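Local coordinates for protein prgH (PDB 4G2S), which forms part of the basal body of the Salmonella type III secretion system, here represented by an FHA-type domain, at residues T28-L38 and F52-F63; S86-P94 and L103-W111. All coordinates share one frame; numbering follows the deposited sequence.

Contact 1 of 2, residues T28-L38 and F52-F63; sequences TLFVVGQSDAL and FFIPLDHGGVNF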
loop_
_atom_site.group_PDB
_atom_site.type_symbol
_atom_site.label_atom_id
_atom_site.label_comp_id
_atom_site.label_asym_id
_atom_site.label_seq_id
_atom_site.Cartn_x
_atom_site.Cartn_y
_atom_site.Cartn_z
ATOM N N THR A 28 7.628 -24.179 3.158
ATOM C CA THR A 28 7.243 -22.914 2.543
ATOM C C THR A 28 5.762 -22.974 2.180
ATOM O O THR A 28 5.341 -23.899 1.521
ATOM C CB THR A 28 8.100 -22.633 1.288
ATOM O OG1 THR A 28 9.488 -22.725 1.667
ATOM C CG2 THR A 28 7.868 -21.246 0.790
ATOM N N LEU A 29 5.027 -21.970 2.643
ATOM C CA LEU A 29 3.597 -21.721 2.306
ATOM C C LEU A 29 3.373 -20.831 1.088
ATOM O O LEU A 29 3.973 -19.739 0.946
ATOM C CB LEU A 29 2.896 -21.095 3.464
ATOM C CG LEU A 29 1.342 -20.829 3.373
ATOM C CD1 LEU A 29 0.642 -22.147 3.244
ATOM C CD2 LEU A 29 0.863 -20.058 4.664
ATOM N N PHE A 30 2.480 -21.304 0.246
ATOM C CA PHE A 30 1.959 -20.619 -0.898
ATOM C C PHE A 30 0.463 -20.413 -0.685
ATOM O O PHE A 30 -0.328 -21.348 -0.654
ATOM C CB PHE A 30 2.256 -21.397 -2.189
ATOM C CG PHE A 30 3.709 -21.431 -2.509
ATOM C CD1 PHE A 30 4.520 -22.373 -1.895
ATOM C CD2 PHE A 30 4.278 -20.474 -3.291
ATOM C CE1 PHE A 30 5.892 -22.397 -2.145
ATOM C CE2 PHE A 30 5.674 -20.489 -3.569
ATOM C CZ PHE A 30 6.457 -21.456 -2.989
ATOM N N VAL A 31 0.061 -19.147 -0.589
ATOM C CA VAL A 31 -1.339 -18.778 -0.491
ATOM C C VAL A 31 -1.711 -18.344 -1.893
ATOM O O VAL A 31 -1.019 -17.477 -2.465
ATOM C CB VAL A 31 -1.588 -17.592 0.462
ATOM C CG1 VAL A 31 -3.089 -17.179 0.418
ATOM C CG2 VAL A 31 -1.128 -17.915 1.872
ATOM N N VAL A 32 -2.763 -18.981 -2.442
ATOM C CA VAL A 32 -3.145 -18.881 -3.818
ATOM C C VAL A 32 -4.656 -18.534 -3.889
ATOM O O VAL A 32 -5.552 -19.281 -3.439
ATOM C CB VAL A 32 -2.928 -20.177 -4.594
ATOM C CG1 VAL A 32 -3.107 -19.971 -6.074
ATOM C CG2 VAL A 32 -1.590 -20.833 -4.349
ATOM N N GLY A 33 -4.947 -17.371 -4.436
ATOM C CA GLY A 33 -6.319 -16.915 -4.447
ATOM C C GLY A 33 -6.522 -15.480 -4.881
ATOM O O GLY A 33 -5.689 -14.871 -5.561
ATOM N N GLN A 34 -7.673 -14.950 -4.499
ATOM C CA GLN A 34 -8.102 -13.606 -4.910
ATOM C C GLN A 34 -7.624 -12.484 -3.952
ATOM O O GLN A 34 -6.768 -12.708 -3.051
ATOM C CB GLN A 34 -9.617 -13.606 -5.054
ATOM C CG GLN A 34 -10.207 -14.722 -5.911
ATOM C CD GLN A 34 -11.697 -14.516 -6.135
ATOM O OE1 GLN A 34 -12.278 -13.575 -5.602
ATOM N NE2 GLN A 34 -12.324 -15.403 -6.914
ATOM N N SER A 35 -8.159 -11.275 -4.170
ATOM C CA SER A 35 -7.799 -10.039 -3.457
ATOM C C SER A 35 -7.793 -10.094 -1.941
ATOM O O SER A 35 -6.898 -9.521 -1.296
ATOM C CB SER A 35 -8.811 -8.932 -3.826
ATOM O OG SER A 35 -9.165 -9.028 -5.182
ATOM N N ASP A 36 -8.817 -10.739 -1.381
ATOM C CA ASP A 36 -8.989 -10.826 0.085
ATOM C C ASP A 36 -7.721 -11.381 0.766
ATOM O O ASP A 36 -7.273 -10.848 1.771
ATOM C CB ASP A 36 -10.264 -11.637 0.469
ATOM C CG ASP A 36 -10.142 -13.144 0.134
ATOM O OD1 ASP A 36 -9.523 -13.477 -0.911
ATOM O OD2 ASP A 36 -10.689 -13.971 0.922
ATOM N N ALA A 37 -7.114 -12.412 0.186
ATOM C CA ALA A 37 -5.906 -13.001 0.763
ATOM C C ALA A 37 -4.675 -12.060 0.664
ATOM O O ALA A 37 -3.912 -11.900 1.627
ATOM C CB ALA A 37 -5.624 -14.360 0.114
ATOM N N LEU A 38 -4.436 -11.479 -0.519
ATOM C CA LEU A 38 -3.238 -10.645 -0.721
ATOM C C LEU A 38 -3.051 -9.551 0.352
ATOM O O LEU A 38 -2.017 -9.469 1.020
ATOM C CB LEU A 38 -3.273 -9.967 -2.083
ATOM C CG LEU A 38 -2.100 -9.022 -2.470
ATOM C CD1 LEU A 38 -2.384 -7.566 -2.133
ATOM C CD2 LEU A 38 -0.737 -9.460 -1.900
ATOM N N PHE A 52 4.484 -17.106 0.439
ATOM C CA PHE A 52 4.284 -16.331 -0.812
ATOM C C PHE A 52 2.810 -16.253 -1.215
ATOM O O PHE A 52 2.068 -17.205 -0.989
ATOM C CB PHE A 52 5.125 -16.918 -1.948
ATOM C CG PHE A 52 6.651 -16.894 -1.628
ATOM C CD1 PHE A 52 7.313 -15.711 -1.684
ATOM C CD2 PHE A 52 7.353 -18.034 -1.249
ATOM C CE1 PHE A 52 8.660 -15.600 -1.366
ATOM C CE2 PHE A 52 8.724 -17.984 -0.994
ATOM C CZ PHE A 52 9.378 -16.746 -1.012
ATOM N N PHE A 53 2.381 -15.136 -1.787
ATOM C CA PHE A 53 1.029 -15.022 -2.273
ATOM C C PHE A 53 1.071 -15.082 -3.763
ATOM O O PHE A 53 1.828 -14.349 -4.368
ATOM C CB PHE A 53 0.355 -13.686 -1.911
ATOM C CG PHE A 53 -0.953 -13.506 -2.584
ATOM C CD1 PHE A 53 -2.079 -14.111 -2.073
ATOM C CD2 PHE A 53 -1.055 -12.764 -3.777
ATOM C CE1 PHE A 53 -3.294 -13.949 -2.709
ATOM C CE2 PHE A 53 -2.262 -12.611 -4.420
ATOM C CZ PHE A 53 -3.389 -13.209 -3.877
ATOM N N ILE A 54 0.249 -15.926 -4.369
ATOM C CA ILE A 54 0.092 -16.021 -5.803
ATOM C C ILE A 54 -1.368 -15.697 -6.132
ATOM O O ILE A 54 -2.256 -16.334 -5.598
ATOM C CB ILE A 54 0.340 -17.495 -6.274
ATOM C CG1 ILE A 54 1.745 -17.894 -5.858
ATOM C CG2 ILE A 54 0.161 -17.650 -7.775
ATOM C CD1 ILE A 54 2.070 -19.352 -6.086
ATOM N N PRO A 55 -1.617 -14.732 -7.029
ATOM C CA PRO A 55 -2.989 -14.420 -7.451
ATOM C C PRO A 55 -3.531 -15.427 -8.471
ATOM O O PRO A 55 -2.803 -15.875 -9.375
ATOM C CB PRO A 55 -2.853 -13.038 -8.067
ATOM C CG PRO A 55 -1.508 -13.032 -8.665
ATOM C CD PRO A 55 -0.648 -13.836 -7.668
ATOM N N LEU A 56 -4.744 -15.885 -8.239
ATOM C CA LEU A 56 -5.418 -16.780 -9.172
ATOM C C LEU A 56 -6.925 -16.538 -9.003
ATOM O O LEU A 56 -7.458 -16.606 -7.902
ATOM C CB LEU A 56 -5.045 -18.239 -8.911
ATOM C CG LEU A 56 -5.306 -19.215 -10.059
ATOM C CD1 LEU A 56 -4.339 -19.009 -11.228
ATOM C CD2 LEU A 56 -5.204 -20.642 -9.544
ATOM N N ASP A 57 -7.598 -16.217 -10.093
ATOM C CA ASP A 57 -9.005 -15.753 -9.978
ATOM C C ASP A 57 -9.928 -16.920 -9.615
ATOM O O ASP A 57 -10.902 -16.727 -8.919
ATOM C CB ASP A 57 -9.457 -15.028 -11.245
ATOM C CG ASP A 57 -9.134 -15.800 -12.515
ATOM O OD1 ASP A 57 -8.504 -16.886 -12.404
ATOM O OD2 ASP A 57 -9.501 -15.309 -13.614
ATOM N N HIS A 58 -9.573 -18.132 -10.052
ATOM C CA HIS A 58 -10.394 -19.327 -9.827
ATOM C C HIS A 58 -9.576 -20.599 -9.562
ATOM O O HIS A 58 -8.557 -20.878 -10.210
ATOM C CB HIS A 58 -11.337 -19.514 -11.040
ATOM C CG HIS A 58 -12.030 -20.859 -11.100
ATOM N ND1 HIS A 58 -11.411 -21.962 -11.549
ATOM C CD2 HIS A 58 -13.348 -21.245 -10.787
ATOM C CE1 HIS A 58 -12.262 -23.013 -11.503
ATOM N NE2 HIS A 58 -13.451 -22.568 -11.054
ATOM N N GLY A 59 -10.050 -21.404 -8.615
ATOM C CA GLY A 59 -9.496 -22.746 -8.415
ATOM C C GLY A 59 -8.206 -22.752 -7.597
ATOM O O GLY A 59 -7.465 -23.746 -7.613
ATOM N N GLY A 60 -7.935 -21.656 -6.895
ATOM C CA GLY A 60 -6.699 -21.557 -6.112
ATOM C C GLY A 60 -6.792 -22.414 -4.850
ATOM O O GLY A 60 -7.796 -22.417 -4.156
ATOM N N VAL A 61 -5.751 -23.153 -4.559
ATOM C CA VAL A 61 -5.656 -23.953 -3.355
ATOM C C VAL A 61 -4.302 -23.624 -2.667
ATOM O O VAL A 61 -3.301 -23.654 -3.355
ATOM C CB VAL A 61 -5.614 -25.442 -3.679
ATOM C CG1 VAL A 61 -5.406 -26.256 -2.404
ATOM C CG2 VAL A 61 -6.910 -25.917 -4.364
ATOM N N ASN A 62 -4.315 -23.405 -1.356
ATOM C CA ASN A 62 -3.039 -23.099 -0.634
ATOM C C ASN A 62 -2.258 -24.395 -0.508
ATOM O O ASN A 62 -2.885 -25.508 -0.418
ATOM C CB ASN A 62 -3.343 -22.531 0.728
ATOM C CG ASN A 62 -4.051 -21.126 0.664
ATOM O OD1 ASN A 62 -4.310 -20.570 -0.446
ATOM N ND2 ASN A 62 -4.291 -20.542 1.825
ATOM N N PHE A 63 -0.962 -24.277 -0.503
ATOM C CA PHE A 63 -0.172 -25.467 -0.338
ATOM C C PHE A 63 1.156 -25.183 0.357
ATOM O O PHE A 63 1.595 -24.039 0.350
ATOM C CB PHE A 63 0.031 -26.166 -1.685
ATOM C CG PHE A 63 0.808 -25.376 -2.690
ATOM C CD1 PHE A 63 2.153 -25.498 -2.826
ATOM C CD2 PHE A 63 0.131 -24.527 -3.567
ATOM C CE1 PHE A 63 2.872 -24.820 -3.812
ATOM C CE2 PHE A 63 0.819 -23.840 -4.545
ATOM C CZ PHE A 63 2.207 -23.930 -4.655
#
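Leu29 O takes the N-H of Phe52 at 2.7 Å, the shortest bond between two parallel strands, 28-33 and 52-55, that belong to a beta-alpha-beta unit of the FHA-type sandwich. The ladder goes on through Phe52 O, Val31 O and Ile54 O, and Leu56 N closes it on Gly33 O. Along its other edge strand 28-33 meets Phe63 antiparallel: Phe30 N and O both bond to that residue. Two residues on, at Val32, the carboxamide of Asn62 takes the place of a backbone partner, OD1 receiving Val32 N at 3.0 Å from well above the carbonyl plane, though the bond is straight at hydrogen (172°). Its ND2 gives bonds to Ser15 O and Asn17 O of a second subunit, so one amide ties the strand to a neighbouring copy.

Phe30, Phe52 and Phe63 make an aromatic cluster. Phe63 has CG wedged between its backbone N and carbonyl carbon (chi1 64°), which brings the ring against Phe30; CB of Phe30 sits over its face, 3.7 Å from the centroid, while the two rings are nearly parallel but slid apart. On the opposite face of the sheet, Leu38 of the helix lays CB on the Phe53 ring, 3.8 Å from its centroid, and Ala37 CB touches CE1. At the exposed end Gln34 extends its chain and NE2 donates to Asp57 O at 2.8 Å.

Contact 2 of 2, residues S86-P94 and L103-W111; sequences SRSVQLNTP and LIRPESEPW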
loop_
_atom_site.group_PDB
_atom_site.type_symbol
_atom_site.label_atom_id
_atom_site.label_comp_id
_atom_site.label_asym_id
_atom_site.label_seq_id
_atom_site.Cartn_x
_atom_site.Cartn_y
_atom_site.Cartn_z
ATOM N N SER A 86 -1.007 -34.968 1.557
ATOM C CA SER A 86 0.342 -34.876 1.099
ATOM C C SER A 86 0.600 -35.763 -0.122
ATOM O O SER A 86 -0.006 -36.836 -0.278
ATOM C CB SER A 86 1.303 -35.244 2.215
ATOM O OG SER A 86 1.197 -36.601 2.468
ATOM N N ARG A 87 1.538 -35.341 -0.950
ATOM C CA ARG A 87 2.115 -36.251 -1.992
ATOM C C ARG A 87 3.583 -35.935 -2.215
ATOM O O ARG A 87 4.013 -34.794 -2.052
ATOM C CB ARG A 87 1.364 -36.077 -3.309
ATOM C CG ARG A 87 1.021 -34.635 -3.559
ATOM C CD ARG A 87 0.622 -34.309 -4.998
ATOM N NE ARG A 87 -0.285 -33.147 -5.015
ATOM C CZ ARG A 87 -0.570 -32.445 -6.109
ATOM N NH1 ARG A 87 -0.060 -32.744 -7.286
ATOM N NH2 ARG A 87 -1.385 -31.418 -6.018
ATOM N N SER A 88 4.343 -36.956 -2.578
ATOM C CA SER A 88 5.694 -36.794 -3.136
ATOM C C SER A 88 5.679 -36.168 -4.506
ATOM O O SER A 88 4.831 -36.520 -5.323
ATOM C CB SER A 88 6.369 -38.200 -3.310
ATOM O OG SER A 88 7.435 -38.293 -2.407
ATOM N N VAL A 89 6.604 -35.260 -4.781
ATOM C CA VAL A 89 6.650 -34.655 -6.087
ATOM C C VAL A 89 8.038 -34.775 -6.669
ATOM O O VAL A 89 9.028 -34.712 -5.961
ATOM C CB VAL A 89 6.273 -33.135 -6.116
ATOM C CG1 VAL A 89 4.761 -32.964 -5.990
ATOM C CG2 VAL A 89 7.004 -32.372 -5.027
ATOM N N GLN A 90 8.064 -34.881 -7.988
ATOM C CA GLN A 90 9.296 -35.056 -8.727
ATOM C C GLN A 90 9.762 -33.728 -9.284
ATOM O O GLN A 90 8.934 -32.832 -9.607
ATOM C CB GLN A 90 9.071 -36.069 -9.843
ATOM C CG GLN A 90 8.535 -37.413 -9.363
ATOM C CD GLN A 90 9.039 -37.794 -7.969
ATOM O OE1 GLN A 90 10.250 -37.858 -7.733
ATOM N NE2 GLN A 90 8.103 -38.010 -7.024
ATOM N N LEU A 91 11.080 -33.583 -9.360
ATOM C CA LEU A 91 11.669 -32.402 -9.938
ATOM C C LEU A 91 11.422 -32.314 -11.442
ATOM O O LEU A 91 11.322 -33.319 -12.130
ATOM C CB LEU A 91 13.155 -32.355 -9.695
ATOM C CG LEU A 91 13.615 -32.273 -8.255
ATOM C CD1 LEU A 91 15.130 -32.354 -8.253
ATOM C CD2 LEU A 91 13.228 -30.983 -7.600
ATOM N N ASN A 92 11.334 -31.088 -11.945
ATOM C CA ASN A 92 11.310 -30.819 -13.364
ATOM C C ASN A 92 10.104 -31.329 -14.094
ATOM O O ASN A 92 10.163 -31.629 -15.281
ATOM C CB ASN A 92 12.589 -31.285 -14.050
ATOM C CG ASN A 92 13.809 -30.620 -13.484
ATOM O OD1 ASN A 92 13.752 -29.476 -13.053
ATOM N ND2 ASN A 92 14.916 -31.325 -13.468
ATOM N N THR A 93 8.990 -31.384 -13.405
ATOM C CA THR A 93 7.764 -31.796 -14.036
ATOM C C THR A 93 6.604 -30.958 -13.509
ATOM O O THR A 93 6.544 -30.629 -12.313
ATOM C CB THR A 93 7.572 -33.357 -13.920
ATOM O OG1 THR A 93 6.190 -33.723 -13.750
ATOM C CG2 THR A 93 8.357 -33.935 -12.774
ATOM N N PRO A 94 5.703 -30.580 -14.408
ATOM C CA PRO A 94 4.511 -29.875 -14.035
ATOM C C PRO A 94 3.720 -30.588 -12.937
ATOM O O PRO A 94 3.378 -31.765 -13.057
ATOM C CB PRO A 94 3.688 -29.842 -15.319
ATOM C CG PRO A 94 4.624 -30.139 -16.443
ATOM C CD PRO A 94 5.807 -30.827 -15.863
ATOM N N LEU A 103 6.347 -25.929 -11.093
ATOM C CA LEU A 103 7.391 -26.832 -11.429
ATOM C C LEU A 103 8.456 -26.574 -10.368
ATOM O O LEU A 103 8.618 -25.432 -9.997
ATOM C CB LEU A 103 7.884 -26.500 -12.859
ATOM C CG LEU A 103 8.989 -27.469 -13.249
ATOM C CD1 LEU A 103 8.816 -27.881 -14.704
ATOM C CD2 LEU A 103 10.378 -26.917 -12.976
ATOM N N ILE A 104 9.075 -27.629 -9.777
ATOM C CA ILE A 104 10.128 -27.462 -8.772
ATOM C C ILE A 104 11.433 -27.943 -9.444
ATOM O O ILE A 104 11.495 -29.088 -9.957
ATOM C CB ILE A 104 9.851 -28.261 -7.466
ATOM C CG1 ILE A 104 8.490 -27.886 -6.852
ATOM C CG2 ILE A 104 10.972 -28.043 -6.472
ATOM C CD1 ILE A 104 7.983 -28.852 -5.775
ATOM N N ARG A 105 12.447 -27.079 -9.471
ATOM C CA ARG A 105 13.736 -27.395 -10.104
ATOM C C ARG A 105 14.918 -27.093 -9.169
ATOM O O ARG A 105 14.831 -26.208 -8.334
ATOM C CB ARG A 105 13.909 -26.587 -11.400
ATOM C CG ARG A 105 14.077 -25.130 -11.160
ATOM C CD ARG A 105 14.110 -24.344 -12.472
ATOM N NE ARG A 105 14.512 -22.966 -12.256
ATOM C CZ ARG A 105 15.733 -22.566 -11.962
ATOM N NH1 ARG A 105 16.729 -23.432 -11.859
ATOM N NH2 ARG A 105 15.985 -21.277 -11.868
ATOM N N PRO A 106 16.062 -27.806 -9.348
ATOM C CA PRO A 106 17.295 -27.352 -8.764
ATOM C C PRO A 106 17.713 -25.999 -9.311
ATOM O O PRO A 106 17.493 -25.708 -10.511
ATOM C CB PRO A 106 18.296 -28.380 -9.227
ATOM C CG PRO A 106 17.498 -29.586 -9.522
ATOM C CD PRO A 106 16.253 -29.050 -10.103
ATOM N N GLU A 107 18.328 -25.200 -8.468
ATOM C CA GLU A 107 18.668 -23.853 -8.864
ATOM C C GLU A 107 19.563 -23.880 -10.121
ATOM O O GLU A 107 19.403 -23.076 -11.042
ATOM C CB GLU A 107 19.349 -23.145 -7.715
ATOM C CG GLU A 107 19.715 -21.693 -8.000
ATOM C CD GLU A 107 20.394 -21.053 -6.801
ATOM O OE1 GLU A 107 20.841 -21.808 -5.907
ATOM O OE2 GLU A 107 20.466 -19.806 -6.737
ATOM N N SER A 108 20.471 -24.858 -10.142
ATOM C CA SER A 108 21.418 -25.069 -11.219
ATOM C C SER A 108 20.834 -25.589 -12.540
ATOM O O SER A 108 21.528 -25.602 -13.544
ATOM C CB SER A 108 22.421 -26.099 -10.737
ATOM O OG SER A 108 21.708 -27.286 -10.406
ATOM N N GLU A 109 19.584 -26.032 -12.554
ATOM C CA GLU A 109 18.934 -26.523 -13.793
ATOM C C GLU A 109 17.776 -25.628 -14.277
ATOM O O GLU A 109 16.587 -25.869 -13.908
ATOM C CB GLU A 109 18.431 -27.949 -13.574
ATOM C CG GLU A 109 19.565 -28.950 -13.276
ATOM C CD GLU A 109 19.109 -30.403 -13.092
ATOM O OE1 GLU A 109 17.880 -30.616 -13.083
ATOM O OE2 GLU A 109 19.985 -31.332 -12.972
ATOM N N PRO A 110 18.089 -24.633 -15.125
ATOM C CA PRO A 110 17.032 -23.736 -15.618
ATOM C C PRO A 110 15.952 -24.483 -16.414
ATOM O O PRO A 110 16.265 -25.439 -17.120
ATOM C CB PRO A 110 17.787 -22.759 -16.538
ATOM C CG PRO A 110 19.232 -22.857 -16.115
ATOM C CD PRO A 110 19.419 -24.271 -15.658
ATOM N N TRP A 111 14.697 -24.066 -16.286
ATOM C CA TRP A 111 13.593 -24.674 -17.063
ATOM C C TRP A 111 13.428 -23.997 -18.364
ATOM O O TRP A 111 13.255 -24.692 -19.377
ATOM C CB TRP A 111 12.284 -24.655 -16.280
ATOM C CG TRP A 111 11.012 -25.128 -17.010
ATOM C CD1 TRP A 111 10.004 -24.328 -17.553
ATOM C CD2 TRP A 111 10.567 -26.515 -17.308
ATOM N NE1 TRP A 111 9.004 -25.106 -18.128
ATOM C CE2 TRP A 111 9.269 -26.399 -18.005
ATOM C CE3 TRP A 111 11.092 -27.795 -17.091
ATOM C CZ2 TRP A 111 8.560 -27.527 -18.454
ATOM C CZ3 TRP A 111 10.355 -28.910 -17.528
ATOM C CH2 TRP A 111 9.117 -28.771 -18.183
HETATM O O HOH W 1 8.308 -30.378 -10.689
HETATM O O HOH W 2 14.687 -27.367 -14.784
#
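Asn92 N bonds to Ile104 O at 2.8 Å, nearly straight (167°), as residues 86-94 leave strand 83-88 and pass beside strand 103-106; at the N-H of the same Ile104, a water that donates to Gln90 O accepts Ile104 N at 3.0 Å and so bridges the two backbones. The side chain of Asn92 leans across to the other segment, where ND2 gives a bond to Glu109 OE1 at 3.1 Å, with the carboxylate oxygen close to the amide plane. Its OD1 rests against Arg105 CB and takes a second water, which also donates to Glu109 O.

Glu109 closes a type I beta turn, Pro106 to Glu109, that follows the last strand of the FHA-type sandwich and folds the chain end back toward Asn92. Arg105, just before the turn, holds it: NH1 donates to Glu107 O at 2.8 Å. Glu107 O lies in the guanidinium plane, while NH1 stands above the carbonyl plane; NH2 forms a salt bridge to Glu20.

The apolar side is built by Leu91: with CG anti to the carbonyl carbon (chi1 -63°), its two methyls are set against Pro106 and Ile104. The CD1 branch meets the Pro106 ring at CG, 3.9 Å away, and CD2 packs on Ile104 CG2. Ile104 CD1 reaches Val89 CG2 at 3.7 Å, crossing it at about a right angle. Beyond Asn92, Leu103 CD1 lies over one face of the Trp111 ring, whose CZ3 comes to 3.5 Å from Asn92 O.

In the fold
Contacts 1 and 2 lie on opposite sides of the chain's centre, with their own centres 20 Å apart and their nearest atoms about 7 Å apart, so neither touches the other. They share the five-stranded mixed sheet: contact 1 holds one outermost strand, 51-55, against 26-33, and contact 2 starts from the other, 83-88. Strand 100-106 of the second sheet connects the two, since Leu100 packs on Val32, Ile54 and Phe63 of contact 1, and Ile102 on Phe63, while residues 103-106 enter contact 2. Their surroundings differ as well. Contact 1 meets two further subunits of the assembly, whereas no other protein chain of the assembly touches contact 2.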